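Local atomic coordinates of glucanase (Clostridium thermocellum, PDB entry 5GXX), a protein that probably hydrolyses internal beta-1,4-glucosidic bonds of cellulose, as a family 9 endoglucanase of the cellulosome. Residues S205-L208 against Y209-T212; L218-A221 against E222-P226. The protein carries 1 engineered substitution. All blocks are in the same frame, centred on the assembly; numbering follows the deposited sequence.

Contact 1. Residues S205-L208 against Y209-T212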
loop_
_atom_site.group_PDB
_atom_site.type_symbol
_atom_site.label_atom_id
_atom_site.label_comp_id
_atom_site.label_asym_id
_atom_site.label_seq_id
_atom_site.Cartn_x
_atom_site.Cartn_y
_atom_site.Cartn_z
ATOM N N SER A 205 38.771 -38.560 19.186
ATOM C CA SER A 205 39.557 -39.764 19.473
ATOM C C SER A 205 39.992 -39.819 20.940
ATOM O O SER A 205 40.012 -40.897 21.538
ATOM C CB SER A 205 40.750 -39.937 18.511
ATOM O OG SER A 205 41.637 -38.828 18.534
ATOM N N THR A 206 40.315 -38.663 21.528
ATOM C CA THR A 206 40.717 -38.600 22.932
ATOM C C THR A 206 39.566 -39.041 23.827
ATOM O O THR A 206 39.756 -39.869 24.716
ATOM C CB THR A 206 41.200 -37.177 23.308
ATOM O OG1 THR A 206 42.367 -36.881 22.537
ATOM C CG2 THR A 206 41.518 -37.057 24.796
ATOM N N TRP A 207 38.376 -38.493 23.592
ATOM C CA TRP A 207 37.193 -38.926 24.328
ATOM C C TRP A 207 36.847 -40.403 24.113
ATOM O O TRP A 207 36.396 -41.061 25.049
ATOM C CB TRP A 207 35.981 -38.029 24.032
ATOM C CG TRP A 207 36.012 -36.757 24.855
ATOM C CD1 TRP A 207 36.131 -35.476 24.390
ATOM C CD2 TRP A 207 35.941 -36.664 26.285
ATOM N NE1 TRP A 207 36.128 -34.588 25.446
ATOM C CE2 TRP A 207 36.023 -35.289 26.619
ATOM C CE3 TRP A 207 35.821 -37.603 27.319
ATOM C CZ2 TRP A 207 35.989 -34.829 27.940
ATOM C CZ3 TRP A 207 35.785 -37.144 28.638
ATOM C CH2 TRP A 207 35.865 -35.767 28.931
ATOM N N LEU A 208 37.039 -40.910 22.894
ATOM C CA LEU A 208 36.869 -42.343 22.635
ATOM C C LEU A 208 37.875 -43.218 23.389
ATOM O O LEU A 208 37.512 -44.298 23.869
ATOM C CB LEU A 208 36.858 -42.639 21.131
ATOM C CG LEU A 208 35.553 -42.282 20.413
ATOM C CD1 LEU A 208 35.713 -42.184 18.905
ATOM C CD2 LEU A 208 34.386 -43.199 20.806
ATOM N N TYR A 209 39.114 -42.755 23.526
ATOM C CA TYR A 209 40.074 -43.428 24.381
ATOM C C TYR A 209 39.576 -43.449 25.818
ATOM O O TYR A 209 39.585 -44.488 26.484
ATOM C CB TYR A 209 41.443 -42.744 24.337
ATOM C CG TYR A 209 42.509 -43.521 25.089
ATOM C CD1 TYR A 209 42.740 -44.851 24.772
ATOM C CD2 TYR A 209 43.267 -42.950 26.124
ATOM C CE1 TYR A 209 43.704 -45.602 25.437
ATOM C CE2 TYR A 209 44.230 -43.706 26.807
ATOM C CZ TYR A 209 44.442 -45.027 26.455
ATOM O OH TYR A 209 45.393 -45.813 27.080
ATOM N N LEU A 210 39.130 -42.289 26.295
ATOM C CA LEU A 210 38.662 -42.220 27.669
ATOM C C LEU A 210 37.386 -43.044 27.866
ATOM O O LEU A 210 37.102 -43.494 28.975
ATOM C CB LEU A 210 38.478 -40.761 28.111
ATOM C CG LEU A 210 39.709 -39.860 28.246
ATOM C CD1 LEU A 210 39.226 -38.474 28.698
ATOM C CD2 LEU A 210 40.721 -40.439 29.224
ATOM N N ALA A 211 36.626 -43.242 26.794
ATOM C CA ALA A 211 35.423 -44.061 26.878
ATOM C C ALA A 211 35.713 -45.565 26.849
ATOM O O ALA A 211 35.135 -46.306 27.645
ATOM C CB ALA A 211 34.390 -43.664 25.813
ATOM N N THR A 212 36.623 -45.986 25.973
ATOM C CA THR A 212 36.855 -47.404 25.675
ATOM C C THR A 212 38.153 -47.982 26.243
ATOM O O THR A 212 38.253 -49.200 26.426
ATOM C CB THR A 212 36.936 -47.657 24.153
ATOM O OG1 THR A 212 38.090 -46.982 23.626
ATOM C CG2 THR A 212 35.678 -47.201 23.429
#

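Contact 2. Residues L218-A221 against E222-P226. Engineered in segment 222-226: Thr-225 (natural residue Ile).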
loop_
_atom_site.group_PDB
_atom_site.type_symbol
_atom_site.label_atom_id
_atom_site.label_comp_id
_atom_site.label_asym_id
_atom_site.label_seq_id
_atom_site.Cartn_x
_atom_site.Cartn_y
_atom_site.Cartn_z
ATOM N N LEU A 218 43.962 -43.877 21.319
ATOM C CA LEU A 218 45.107 -43.074 21.783
ATOM C C LEU A 218 46.151 -42.880 20.683
ATOM O O LEU A 218 46.694 -41.784 20.506
ATOM C CB LEU A 218 45.773 -43.650 23.040
ATOM C CG LEU A 218 46.908 -42.837 23.689
ATOM C CD1 LEU A 218 46.621 -41.351 23.819
ATOM C CD2 LEU A 218 47.278 -43.407 25.044
ATOM N N ASP A 219 46.424 -43.935 19.920
ATOM C CA ASP A 219 47.375 -43.823 18.820
ATOM C C ASP A 219 46.931 -42.855 17.739
ATOM O O ASP A 219 47.742 -42.067 17.247
ATOM C CB ASP A 219 47.642 -45.195 18.211
ATOM C CG ASP A 219 48.601 -46.001 19.050
ATOM O OD1 ASP A 219 49.319 -45.387 19.867
ATOM O OD2 ASP A 219 48.642 -47.235 18.891
ATOM N N LYS A 220 45.652 -42.923 17.388
ATOM C CA LYS A 220 45.032 -41.954 16.487
ATOM C C LYS A 220 45.203 -40.526 17.019
ATOM O O LYS A 220 45.673 -39.631 16.313
ATOM C CB LYS A 220 43.544 -42.286 16.305
ATOM C CG LYS A 220 43.265 -43.464 15.381
ATOM C CD LYS A 220 43.117 -42.965 13.953
ATOM C CE LYS A 220 42.776 -44.065 12.961
ATOM N NZ LYS A 220 42.768 -43.428 11.620
ATOM N N ALA A 221 44.810 -40.323 18.270
ATOM C CA ALA A 221 44.897 -38.997 18.892
ATOM C C ALA A 221 46.302 -38.419 18.739
ATOM O O ALA A 221 46.479 -37.306 18.227
ATOM C CB ALA A 221 44.500 -39.078 20.364
ATOM N N GLU A 222 47.295 -39.207 19.147
ATOM C CA GLU A 222 48.686 -38.759 19.109
ATOM C C GLU A 222 49.189 -38.500 17.690
ATOM O O GLU A 222 50.010 -37.606 17.484
ATOM C CB GLU A 222 49.589 -39.690 19.923
ATOM C CG GLU A 222 49.160 -39.750 21.383
ATOM C CD GLU A 222 50.229 -40.241 22.333
ATOM O OE1 GLU A 222 50.402 -41.481 22.443
ATOM O OE2 GLU A 222 50.875 -39.390 22.989
ATOM N N SER A 223 48.622 -39.206 16.715
ATOM C CA SER A 223 48.939 -39.012 15.303
ATOM C C SER A 223 48.435 -37.686 14.726
ATOM O O SER A 223 48.920 -37.221 13.692
ATOM C CB SER A 223 48.392 -40.184 14.478
ATOM O OG SER A 223 47.056 -39.976 14.050
ATOM N N TYR A 224 47.449 -37.075 15.375
ATOM C CA TYR A 224 46.877 -35.833 14.862
ATOM C C TYR A 224 47.645 -34.594 15.299
ATOM O O TYR A 224 47.522 -33.551 14.654
ATOM C CB TYR A 224 45.413 -35.667 15.282
ATOM C CG TYR A 224 44.480 -36.761 14.814
ATOM C CD1 TYR A 224 44.363 -37.088 13.466
ATOM C CD2 TYR A 224 43.684 -37.444 15.727
ATOM C CE1 TYR A 224 43.498 -38.094 13.045
ATOM C CE2 TYR A 224 42.813 -38.446 15.312
ATOM C CZ TYR A 224 42.730 -38.769 13.974
ATOM O OH TYR A 224 41.848 -39.762 13.577
ATOM N N THR A 225 48.429 -34.698 16.370
ATOM C CA THR A 225 49.061 -33.497 16.925
ATOM C C THR A 225 49.975 -32.738 15.958
ATOM O O THR A 225 49.929 -31.514 15.927
ATOM C CB THR A 225 49.737 -33.715 18.302
ATOM O OG1 THR A 225 50.750 -34.724 18.210
ATOM C CG2 THR A 225 48.709 -34.135 19.338
ATOM N N PRO A 226 50.762 -33.440 15.119
ATOM C CA PRO A 226 51.588 -32.728 14.139
ATOM C C PRO A 226 50.815 -32.018 13.029
ATOM O O PRO A 226 51.387 -31.176 12.337
ATOM C CB PRO A 226 52.452 -33.844 13.537
ATOM C CG PRO A 226 52.491 -34.871 14.610
ATOM C CD PRO A 226 51.096 -34.876 15.126
HETATM O O HOH W 1 50.478 -42.949 20.357
#

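Contact 1. Residues S205-L208 against Y209-T212
With chi1 at 65°, Thr-212 sets OG1 between its own backbone N and carbonyl carbon, which turns the hydroxyl back toward the carbonyl of Leu-208, four residues earlier. Thr-212 OG1 donates to Leu-208 O at 2.8 Å, and it stands 35° out of the carbonyl plane instead of on a lone pair. Thr-212 N binds the same Leu-208 O, also at 2.8 Å, but from the opposite face of that plane; a weak third bond comes from Ala-211 N, which is held chiefly by Trp-207 O at 2.8 Å. This convergence falls on the last turn of helix 198-212, one of the helices of the family 9 catalytic domain, which has the (alpha/alpha)6-barrel fold. Further back, one straight rung of the helix joins Leu-210 N to Thr-206 O at 3.0 Å, with an N-H...O angle of 160°. The side chain of Leu-210 crosses that of Trp-207 obliquely, Leu-210 CD1 lying 3.7 Å from Trp-207 CZ3. That indole is wedged among other aromatic rings, meeting Trp-203, Trp-70 and Tyr-73 edge-to-face. Beyond the last turn, OG1 of Thr-212 is also hydrogen-bonded to the backbone N of Asp-214.

Contact 2. Residues L218-A221 against E222-P226
Tyr-224 folds its side chain back along the helix over the carbonyl of Lys-220. Tyr-224 CB lies 3.5 Å from Ala-221 O. With CG anti to the carbonyl carbon (chi1 -60°), the ring swings back toward the preceding turn: Tyr-224 CG is 3.5 Å from Lys-220 O, and Tyr-224 CD2 comes to 3.0 Å from the same oxygen. Lys-220 O sits over one face of the Tyr-224 ring, 3.0 Å above the plane and offset toward the rim. CE2 continues past this carbonyl, and the tip, Tyr-224 OH, reaches Lys-220 CD at 3.5 Å, where the two side chains cross.

Lys-220 O is meanwhile gripped by Ser-223 OG at 2.7 Å, a bond lying in the carbonyl plane and on a lone pair, while Tyr-224 N adds a weak one. The stronger bond of Tyr-224 N goes to Ala-221 O at 3.0 Å, an i to i+3 link whose donor stands 57° out of the carbonyl plane; the engineered Thr-225 follows. On another flank, a water donates to both Asp-219 OD1 and Glu-222 OE1, oxygens 4.8 Å apart. Tyr-224 OH is hydrogen-bonded to Asp-176, with which Lys-220 NZ forms a salt bridge. Asp-219 has a salt bridge to Arg-215; Glu-222 OE2 has one to Lys-262 and a hydrogen bond to Tyr-265 OH. Arg-215, Lys-262 and the shared water probably offset the repulsion between Asp-219 and Glu-222, helping both to stay ionised.

Contact 1 closes helix 198-212 and contact 2 occupies the later part of helix 215-224, the next helix along the chain; their centres are 12 Å apart. The two helices pack directly: Ser-205 OG lies 3.3 Å from Ala-221 CA and 3.5 Å from Tyr-224 CE2, while Tyr-209 CE2 meets Leu-218 CD2 at 3.5 Å. Helix 249-260 touches both, through Thr-206 and Trp-207 of contact 1 and Leu-218 of contact 2. All four segments belong to the family 9 catalytic region, and the first helix of this antiparallel pair carries calcium ligands, Asp-199 and Glu-200, at its start.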